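Local coordinates for protein ATP12 ATPase (Paracoccus denitrificans, PDB 2R31) that probably acts as a chaperone in the assembly of the F1 part of ATP synthase, at residues A[110-113]-A[114-118]; A[192-195]-A[196-200]; A[51-54]-A[55-58]. All blocks are in the same frame, centred on the assembly; numbering follows the deposited sequence. Where two conformers were deposited one is given.

Overall arrangement
All three contacts are local, each made within a single helix, so none closes a long loop and none nests in or crosses another. Interaction 3 comes first from the N terminus, on helix 47-58, which packs against strands 16-21 and 24-29 and helix 70-82. Interaction 1 follows at the start of helix 110-130, whose first turns lean on helix 201-210; the centres of interactions 1 and 3 lie about 44 Å apart on opposite sides of the chain's centre. Interaction 2, on helix 192-199, which touches helices 179-186 and 214-236, comes last. Its centre is about 16 Å from that of interaction 1, and its Arg200 leads directly into helix 201-210, the neighbour of interaction 1.

Interaction 1 (A[110-113]-A[114-118]); sequences EALV and RAQAE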
loop_
_atom_site.group_PDB
_atom_site.type_symbol
_atom_site.label_atom_id
_atom_site.label_comp_id
_atom_site.label_asym_id
_atom_site.label_seq_id
_atom_site.Cartn_x
_atom_site.Cartn_y
_atom_site.Cartn_z
ATOM N N GLU A 110 0.832 20.370 -24.461
ATOM C CA GLU A 110 1.237 21.365 -23.477
ATOM C C GLU A 110 0.329 21.339 -22.264
ATOM O O GLU A 110 0.791 21.443 -21.129
ATOM C CB GLU A 110 1.309 22.749 -24.092
ATOM C CG GLU A 110 2.462 22.876 -25.100
ATOM C CD GLU A 110 2.753 24.191 -25.705
ATOM O OE1 GLU A 110 3.693 24.300 -26.536
ATOM O OE2 GLU A 110 2.050 25.135 -25.317
ATOM N N ALA A 111 -0.992 21.194 -22.483
ATOM C CA ALA A 111 -1.903 21.232 -21.394
ATOM C C ALA A 111 -1.656 20.054 -20.420
ATOM O O ALA A 111 -1.864 20.158 -19.210
ATOM C CB ALA A 111 -3.357 21.163 -21.912
ATOM N N LEU A 112 -1.253 18.897 -20.924
ATOM C CA LEU A 112 -0.936 17.764 -20.064
ATOM C C LEU A 112 0.350 17.996 -19.270
ATOM O O LEU A 112 0.434 17.681 -18.078
ATOM C CB LEU A 112 -0.857 16.467 -20.884
ATOM C CG LEU A 112 -0.466 15.235 -20.070
ATOM C CD1 LEU A 112 -1.421 14.949 -18.892
ATOM C CD2 LEU A 112 -0.450 14.045 -21.033
ATOM N N VAL A 113 1.367 18.562 -19.942
ATOM C CA VAL A 113 2.596 18.958 -19.230
ATOM C C VAL A 113 2.298 19.824 -18.038
ATOM O O VAL A 113 2.800 19.605 -16.916
ATOM C CB VAL A 113 3.572 19.631 -20.208
ATOM C CG1 VAL A 113 4.773 20.177 -19.466
ATOM C CG2 VAL A 113 3.965 18.675 -21.307
ATOM N N ARG A 114 1.414 20.814 -18.228
ATOM C CA ARG A 114 1.040 21.720 -17.156
ATOM C C ARG A 114 0.226 21.020 -16.063
ATOM O O ARG A 114 0.417 21.276 -14.865
ATOM C CB ARG A 114 0.316 22.966 -17.671
ATOM C CG ARG A 114 1.255 23.794 -18.538
ATOM C CD ARG A 114 0.683 25.175 -18.796
ATOM N NE ARG A 114 1.544 25.941 -19.696
ATOM C CZ ARG A 114 1.352 26.065 -20.981
ATOM N NH1 ARG A 114 0.284 25.532 -21.548
ATOM N NH2 ARG A 114 2.228 26.752 -21.687
ATOM N N ALA A 115 -0.698 20.141 -16.434
ATOM C CA ALA A 115 -1.506 19.405 -15.458
ATOM C C ALA A 115 -0.639 18.540 -14.562
ATOM O O ALA A 115 -0.821 18.438 -13.355
ATOM C CB ALA A 115 -2.572 18.551 -16.119
ATOM N N GLN A 116 0.329 17.851 -15.169
ATOM C CA GLN A 116 1.257 17.010 -14.423
ATOM C C GLN A 116 2.068 17.872 -13.454
ATOM O O GLN A 116 2.256 17.502 -12.296
ATOM C CB GLN A 116 2.161 16.216 -15.354
ATOM C CG GLN A 116 1.494 15.090 -16.152
ATOM C CD GLN A 116 2.433 14.487 -17.209
ATOM O OE1 GLN A 116 3.339 15.144 -17.664
ATOM N NE2 GLN A 116 2.187 13.263 -17.674
ATOM N N ALA A 117 2.571 19.026 -13.894
ATOM C CA ALA A 117 3.375 19.870 -13.033
ATOM C C ALA A 117 2.559 20.367 -11.874
ATOM O O ALA A 117 3.010 20.375 -10.709
ATOM C CB ALA A 117 3.958 21.020 -13.855
ATOM N N GLU A 118 1.305 20.807 -12.147
ATOM C CA GLU A 118 0.466 21.334 -11.060
ATOM C C GLU A 118 0.259 20.324 -9.954
ATOM O O GLU A 118 0.294 20.659 -8.762
ATOM C CB GLU A 118 -0.899 21.770 -11.610
ATOM C CG GLU A 118 -1.855 22.325 -10.567
ATOM C CD GLU A 118 -3.271 22.557 -11.013
ATOM O OE1 GLU A 118 -3.773 21.943 -11.980
ATOM O OE2 GLU A 118 -3.921 23.371 -10.357
HETATM O O HOH W 1 -0.279 25.784 -24.405
HETATM O O HOH W 2 2.616 27.781 -24.439
#
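Leu112 and Gln116, one turn apart, form the close side of this contact, while Glu110 and Arg114 make its looser, wet side. The tight approach is that of Gln116 CG to the carbonyl Leu112 O, 3.4 Å. The leucine side chain runs obliquely to that of the glutamine, and Leu112 CD1 comes to 4.0 Å from Gln116 CG. With its CG anti to the backbone N (chi1 177°), Leu112 inclines its branches along the helix to Gln116. Both residues are buried. Glutamine suits such a place because its CG and the near side of its amide can lie by a hydrophobic neighbour while the amide is satisfied at both ends, OE1 accepting from Ala106 N and NE2 donating to Asp202 OD1. Leu112 itself touches Phe205 as well, and Ala115, small enough to let the helices approach, meets Ile201; helix 201-210 thus lies along this face. The whole contact occupies the first two turns of helix 110-130, the connecting helix of a beta-alpha-beta unit whose parallel strands are 104-105 and 138-139. Ordinary i to i+4 bonds hold the backbone, Gln116 N donating to Leu112 O at 2.9 Å and Arg114 N to Glu110 O at 3.0 Å. On the exposed flank the pairing is much less intimate. Glu110 and Arg114, long charged side chains suited to a wet surface, run side by side in the same direction, yet Glu110 OE2 stays 4.0 Å from Arg114 NH2, a long salt bridge, and the carboxylate and guanidinium planes stand 87° apart. Two waters fill in. One donates to Glu110 OE2 at 2.6 Å and accepts from Arg114 NH1 at 2.9 Å; the other donates to the same OE2 and accepts from Arg114 NH2. Both waters lie at the guanidinium edge in its plane, where its N-H groups point.

Interaction 2 (A[192-195]-A[196-200]); sequences APTA and HALSR
Thr194 and Leu198 stand one turn apart on helix 192-199, a short two-turn alpha-helix that touches helices 179-186 and 214-236. Its backbone hydrogen bonds follow the i to i+4 pattern. Leu198 N donates to Thr194 O at 2.9 Å with a nearly straight N-H...O angle of 168°, and His196 N donates to Ala192 O at 2.9 Å. Pro193 fits the first turn, where N-H groups have no carbonyl four residues back in the helix to bond, so a proline loses nothing, and its carbonyl O still accepts from Ala197 N. At the far end Ser199 N still reaches Ala195 O at 3.0 Å, but more bent, at 144°. Between the two halves, apolar side-chain contact is light. The side chains of Thr194 and Leu198 lie alongside and point the same way, methyl CG2 of the threonine 4.2 Å from CD1 of the leucine. Threonine can do this because its branches divide the work: CG2, anti to the backbone N, faces the leucine, whereas OG1 bonds to Asp191 just before the helix. Leu198 continues onto Leu181. Ala195 keeps a buried position small, with Met227, Ile190 and Val185 around it. On another side the His196 ring, close to Leu224 of helix 214-236, has CG of Arg200 over one face, offset toward the rim. Among the polar side chains, Arg200 ends the segment at the N-cap position of helix 201-210 and forms salt bridges with Glu203 and Glu217, fitting for a buried guanidinium. Ser199 suits the helix end because its short hydroxyl can fold back onto the main chain: with chi1 at 76°, OG sits between the backbone N and the carbonyl carbon and donates to the His196 carbonyl O at 2.7 Å.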
loop_
_atom_site.group_PDB
_atom_site.type_symbol
_atom_site.label_atom_id
_atom_site.label_comp_id
_atom_site.label_asym_id
_atom_site.label_seq_id
_atom_site.Cartn_x
_atom_site.Cartn_y
_atom_site.Cartn_z
ATOM N N ALA A 192 -4.638 8.518 0.889
ATOM C CA ALA A 192 -4.667 7.578 -0.240
ATOM C C ALA A 192 -5.597 8.050 -1.352
ATOM O O ALA A 192 -5.221 7.889 -2.523
ATOM C CB ALA A 192 -5.034 6.175 0.251
ATOM N N PRO A 193 -6.775 8.609 -1.101
ATOM C CA PRO A 193 -7.597 9.110 -2.219
ATOM C C PRO A 193 -6.891 10.177 -3.035
ATOM O O PRO A 193 -7.004 10.246 -4.267
ATOM C CB PRO A 193 -8.874 9.595 -1.523
ATOM C CG PRO A 193 -8.940 8.816 -0.258
ATOM C CD PRO A 193 -7.524 8.604 0.167
ATOM N N THR A 194 -6.126 11.061 -2.360
ATOM C CA THR A 194 -5.361 12.075 -3.061
ATOM C C THR A 194 -4.229 11.462 -3.884
ATOM O O THR A 194 -4.023 11.831 -5.060
ATOM C CB THR A 194 -4.833 13.120 -2.064
ATOM O OG1 THR A 194 -5.942 13.719 -1.401
ATOM C CG2 THR A 194 -3.990 14.170 -2.737
ATOM N N ALA A 195 -3.497 10.508 -3.309
ATOM C CA ALA A 195 -2.466 9.826 -4.044
ATOM C C ALA A 195 -3.026 9.149 -5.316
ATOM O O ALA A 195 -2.460 9.201 -6.390
ATOM C CB ALA A 195 -1.798 8.763 -3.187
ATOM N N HIS A 196 -4.191 8.495 -5.142
ATOM C CA HIS A 196 -4.849 7.831 -6.280
ATOM C C HIS A 196 -5.191 8.834 -7.381
ATOM O O HIS A 196 -4.857 8.638 -8.571
ATOM C CB HIS A 196 -6.098 7.120 -5.757
ATOM C CG HIS A 196 -6.882 6.472 -6.848
ATOM N ND1 HIS A 196 -6.440 5.398 -7.563
ATOM C CD2 HIS A 196 -8.116 6.855 -7.287
ATOM C CE1 HIS A 196 -7.434 5.088 -8.424
ATOM N NE2 HIS A 196 -8.419 5.930 -8.283
ATOM N N ALA A 197 -5.816 9.950 -7.009
ATOM C CA ALA A 197 -6.160 10.977 -7.990
ATOM C C ALA A 197 -4.906 11.497 -8.691
ATOM O O ALA A 197 -4.878 11.629 -9.957
ATOM C CB ALA A 197 -6.950 12.078 -7.324
ATOM N N LEU A 198 -3.866 11.799 -7.934
ATOM C CA LEU A 198 -2.631 12.316 -8.545
ATOM C C LEU A 198 -2.056 11.330 -9.544
ATOM O O LEU A 198 -1.505 11.703 -10.572
ATOM C CB LEU A 198 -1.579 12.662 -7.488
ATOM C CG LEU A 198 -1.896 13.861 -6.636
ATOM C CD1 LEU A 198 -0.862 13.985 -5.519
ATOM C CD2 LEU A 198 -1.931 15.148 -7.467
ATOM N N SER A 199 -2.167 10.037 -9.218
ATOM C CA SER A 199 -1.572 9.017 -10.054
ATOM C C SER A 199 -2.263 8.889 -11.415
ATOM O O SER A 199 -1.690 8.345 -12.332
ATOM C CB SER A 199 -1.572 7.663 -9.383
ATOM O OG SER A 199 -2.863 7.046 -9.382
ATOM N N ARG A 200 -3.499 9.383 -11.494
ATOM C CA ARG A 200 -4.366 9.248 -12.674
ATOM C C ARG A 200 -4.375 10.464 -13.580
ATOM O O ARG A 200 -5.227 10.511 -14.473
ATOM C CB ARG A 200 -5.797 8.925 -12.256
ATOM C CG ARG A 200 -6.001 7.652 -11.557
ATOM C CD ARG A 200 -7.473 7.383 -11.461
ATOM N NE ARG A 200 -8.045 7.093 -12.733
ATOM C CZ ARG A 200 -9.123 7.074 -13.416
ATOM N NH1 ARG A 200 -10.256 7.539 -12.881
ATOM N NH2 ARG A 200 -9.305 6.673 -14.688
#

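Interaction 3 (A[51-54]-A[55-58]); sequences LAIA and EEWQ
Ile53 and Trp57, four residues apart, supply the apolar part of this contact, their side chains lying alongside and pointing the same way. Methyl CG2 of Ile53 meets the indole at CD1, 3.8 Å away. Trp57 holds CG anti to its carbonyl carbon (chi1 -73°), which turns the indole back to Ile53. The same CD1 stands 3.2 Å from Ile53 O, which lies in the ring plane at its edge. Both residues suit the inner face: Ile53 can reach the indole with CG2 and also touch Val27 and Leu71, while the broad ring of Trp57 extends to Leu29 and Trp13. Ala54 is small enough to sit on Val16 and Ile18. Backbone hydrogen bonds join the turns, Trp57 N donating to Ile53 O at 3.1 Å and Gln58 N to Ala54 O at 2.8 Å. Polar contacts are of two sorts. On the outer side a water donates to Ala52 O at 2.8 Å. Inward, buried Glu56 accepts from Leu71 N and bonds to Thr72 OG1, which also pairs with Trp57 NE1, so both polar ends are satisfied by helix 70-82. The pattern is that of an amphipathic alpha-helix packed on an antiparallel sheet.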
loop_
_atom_site.group_PDB
_atom_site.type_symbol
_atom_site.label_atom_id
_atom_site.label_comp_id
_atom_site.label_asym_id
_atom_site.label_seq_id
_atom_site.Cartn_x
_atom_site.Cartn_y
_atom_site.Cartn_z
ATOM N N LEU A 51 -7.528 -5.837 17.514
ATOM C CA LEU A 51 -8.955 -5.587 17.696
ATOM C C LEU A 51 -9.664 -5.538 16.348
ATOM O O LEU A 51 -10.781 -6.069 16.204
ATOM C CB LEU A 51 -9.195 -4.305 18.474
ATOM C CG LEU A 51 -8.828 -4.327 19.949
ATOM C CD1 LEU A 51 -8.795 -2.898 20.490
ATOM C CD2 LEU A 51 -9.782 -5.232 20.739
ATOM N N ALA A 52 -9.071 -4.901 15.360
ATOM C CA ALA A 52 -9.696 -4.754 14.054
ATOM C C ALA A 52 -9.758 -6.079 13.307
ATOM O O ALA A 52 -10.751 -6.366 12.598
ATOM C CB ALA A 52 -8.976 -3.674 13.267
ATOM N N ILE A 53 -8.743 -6.924 13.426
ATOM C CA ILE A 53 -8.768 -8.264 12.854
ATOM C C ILE A 53 -9.797 -9.107 13.605
ATOM O O ILE A 53 -10.579 -9.853 12.969
ATOM C CB ILE A 53 -7.371 -8.889 12.781
ATOM C CG1 ILE A 53 -6.588 -8.188 11.684
ATOM C CG2 ILE A 53 -7.449 -10.399 12.520
ATOM C CD1 ILE A 53 -5.146 -8.612 11.538
ATOM N N ALA A 54 -9.863 -9.031 14.927
ATOM C CA ALA A 54 -10.890 -9.731 15.670
ATOM C C ALA A 54 -12.276 -9.346 15.159
ATOM O O ALA A 54 -13.135 -10.217 15.024
ATOM C CB ALA A 54 -10.737 -9.474 17.148
ATOM N N GLU A 55 -12.508 -8.059 14.866
ATOM C CA GLU A 55 -13.795 -7.650 14.308
ATOM C C GLU A 55 -14.096 -8.354 12.998
ATOM O O GLU A 55 -15.255 -8.707 12.700
ATOM C CB GLU A 55 -13.875 -6.129 14.146
ATOM C CG GLU A 55 -13.923 -5.289 15.398
ATOM C CD GLU A 55 -13.715 -3.808 15.211
ATOM O OE1 GLU A 55 -13.204 -3.369 14.145
ATOM O OE2 GLU A 55 -14.025 -3.005 16.131
ATOM N N GLU A 56 -13.098 -8.557 12.131
ATOM C CA GLU A 56 -13.303 -9.286 10.877
ATOM C C GLU A 56 -13.785 -10.710 11.150
ATOM O O GLU A 56 -14.705 -11.210 10.501
ATOM C CB GLU A 56 -12.046 -9.321 10.021
ATOM C CG GLU A 56 -11.596 -7.965 9.527
ATOM C CD GLU A 56 -10.396 -7.998 8.608
ATOM O OE1 GLU A 56 -9.638 -8.987 8.580
ATOM O OE2 GLU A 56 -10.198 -6.959 7.901
ATOM N N TRP A 57 -13.164 -11.393 12.086
ATOM C CA TRP A 57 -13.526 -12.787 12.384
ATOM C C TRP A 57 -14.860 -12.883 13.153
ATOM O O TRP A 57 -15.596 -13.826 12.944
ATOM C CB TRP A 57 -12.355 -13.473 13.158
ATOM C CG TRP A 57 -11.235 -13.716 12.161
ATOM C CD1 TRP A 57 -10.253 -12.844 11.784
ATOM C CD2 TRP A 57 -11.040 -14.860 11.352
ATOM N NE1 TRP A 57 -9.449 -13.368 10.836
ATOM C CE2 TRP A 57 -9.923 -14.629 10.523
ATOM C CE3 TRP A 57 -11.705 -16.097 11.210
ATOM C CZ2 TRP A 57 -9.462 -15.537 9.602
ATOM C CZ3 TRP A 57 -11.252 -16.988 10.306
ATOM C CH2 TRP A 57 -10.133 -16.747 9.500
ATOM N N GLN A 58 -15.195 -11.868 13.953
ATOM C CA GLN A 58 -16.505 -11.808 14.615
ATOM C C GLN A 58 -17.597 -11.568 13.628
ATOM O O GLN A 58 -18.751 -12.015 13.793
ATOM C CB GLN A 58 -16.480 -10.696 15.676
ATOM C CG GLN A 58 -17.773 -10.517 16.419
ATOM C CD GLN A 58 -18.393 -11.755 16.888
ATOM O OE1 GLN A 58 -17.951 -12.806 17.187
ATOM N NE2 GLN A 58 -19.727 -11.682 16.980
HETATM O O HOH W 3 -12.006 -4.323 11.114
#